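Local coordinates for transcriptional regulator, MarR family, putative (PDB 3BJA), which probably binds DNA and regulates transcription as a MarR-family winged helix-turn-helix protein that assembles as a dimer, at residues V48-L53 against S62-M67. Sequence-based numbering, arbitrary orientation.
Sequences VSMSKL and SNMTTM
Met-50, Leu-53 and Met-64 join the two helices of the helix-turn-helix in this MarR-type winged domain: helix 50-56 comes first, and helix 64-73 is probably the recognition helix, as in relatives. The contact is almost wholly apolar, with no hydrogen bond passing between the segments. Met-64, a selenomethionine bent at chi2 and chi3, puts its methyl CE against Leu-53, 3.5 Å from CD2 and 3.7 Å from CG. With CG anti to the backbone N (chi1 178°), Leu-53 extends its branched end to meet that methyl; it also packs on Val-41 of helix 33-44, which extends the buried cluster. Met-50, likewise selenomethionine, runs past Met-64 in the opposite direction, its SE 4.0 Å from the Met-64 CE. Thr-89 and Val-91 of the wing strand 89-93 also touch Met-50, whose backbone hydrogen-bonds with Thr-89, tying the sheet to this helix pair.

Within 48-53, Ser-49 N-caps helix 50-56, its OG accepting from Lys-52 N at 2.9 Å in a nearly straight bond (166°). At the more exposed border, the side chains of Met-50 and Thr-65 cross at about a right angle, bringing Met-50 CE to 3.3 Å from Thr-65 OG1.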
# COMPACT_ATOMS: atom_id res chain seq x y z
N VAL A 48 -15.87 17.55 1.37
CA VAL A 48 -15.28 17.42 0.02
C VAL A 48 -16.11 16.46 -0.85
O VAL A 48 -17.07 15.83 -0.38
CB VAL A 48 -13.78 16.96 0.06
CG1 VAL A 48 -12.91 18.05 0.71
CG2 VAL A 48 -13.62 15.62 0.77
N SER A 49 -15.75 16.39 -2.13
CA SER A 49 -16.40 15.48 -3.07
C SER A 49 -15.77 14.10 -2.96
O SER A 49 -14.64 13.95 -2.47
CB SER A 49 -16.28 15.99 -4.52
OG SER A 49 -14.93 15.93 -4.99
N MSE A 50 -16.50 13.10 -3.44
CA MSE A 50 -15.99 11.73 -3.54
C MSE A 50 -14.69 11.67 -4.34
O MSE A 50 -13.77 10.96 -3.96
CB MSE A 50 -17.03 10.77 -4.17
CG MSE A 50 -17.88 10.09 -3.13
SE MSE A 50 -16.78 8.70 -2.32
CE MSE A 50 -17.08 7.35 -3.69
N SER A 51 -14.64 12.44 -5.44
CA SER A 51 -13.45 12.53 -6.29
C SER A 51 -12.31 13.16 -5.51
O SER A 51 -11.24 12.56 -5.44
CB SER A 51 -13.74 13.30 -7.59
OG SER A 51 -14.73 12.64 -8.36
N LYS A 52 -12.55 14.32 -4.88
CA LYS A 52 -11.53 14.97 -4.00
C LYS A 52 -10.97 14.04 -2.93
O LYS A 52 -9.77 14.08 -2.67
CB LYS A 52 -12.01 16.28 -3.33
CG LYS A 52 -11.40 17.56 -3.92
CD LYS A 52 -9.92 17.69 -3.50
CE LYS A 52 -9.25 18.88 -4.15
NZ LYS A 52 -7.79 18.91 -3.86
N LEU A 53 -11.84 13.23 -2.33
CA LEU A 53 -11.44 12.24 -1.32
C LEU A 53 -10.55 11.19 -1.97
O LEU A 53 -9.50 10.88 -1.44
CB LEU A 53 -12.66 11.61 -0.63
CG LEU A 53 -12.42 10.51 0.42
CD1 LEU A 53 -11.53 11.03 1.55
CD2 LEU A 53 -13.74 9.99 0.94
N SER A 62 -9.42 -0.59 -3.92
CA SER A 62 -10.20 -1.09 -5.07
C SER A 62 -11.71 -1.23 -4.77
O SER A 62 -12.39 -2.02 -5.45
CB SER A 62 -9.62 -2.44 -5.54
N ASN A 63 -12.23 -0.48 -3.80
CA ASN A 63 -13.66 -0.52 -3.40
C ASN A 63 -14.14 0.70 -2.57
O ASN A 63 -14.92 0.54 -1.62
CB ASN A 63 -14.00 -1.88 -2.70
CG ASN A 63 -13.24 -2.12 -1.36
OD1 ASN A 63 -13.59 -3.06 -0.64
ND2 ASN A 63 -12.23 -1.31 -1.04
N MSE A 64 -13.69 1.91 -2.94
CA MSE A 64 -14.02 3.18 -2.24
C MSE A 64 -15.49 3.40 -1.93
O MSE A 64 -15.83 3.71 -0.78
CB MSE A 64 -13.52 4.42 -3.01
CG MSE A 64 -12.14 4.87 -2.60
SE MSE A 64 -12.10 5.70 -0.85
CE MSE A 64 -13.24 7.24 -1.15
N THR A 65 -16.33 3.27 -2.95
CA THR A 65 -17.77 3.47 -2.80
C THR A 65 -18.41 2.48 -1.81
O THR A 65 -19.28 2.86 -1.01
CB THR A 65 -18.48 3.44 -4.18
OG1 THR A 65 -17.87 4.43 -5.02
CG2 THR A 65 -19.97 3.74 -4.05
N THR A 66 -17.95 1.22 -1.86
CA THR A 66 -18.43 0.17 -0.96
C THR A 66 -17.92 0.45 0.46
O THR A 66 -18.67 0.39 1.44
CB THR A 66 -17.95 -1.24 -1.39
OG1 THR A 66 -18.12 -1.41 -2.80
CG2 THR A 66 -18.72 -2.34 -0.63
N MSE A 67 -16.63 0.77 0.53
CA MSE A 67 -15.92 1.06 1.78
C MSE A 67 -16.49 2.31 2.51
O MSE A 67 -16.55 2.31 3.75
CB MSE A 67 -14.40 1.14 1.47
CG MSE A 67 -13.49 1.12 2.66
SE MSE A 67 -13.22 2.89 3.30
CE MSE A 67 -12.00 3.55 1.95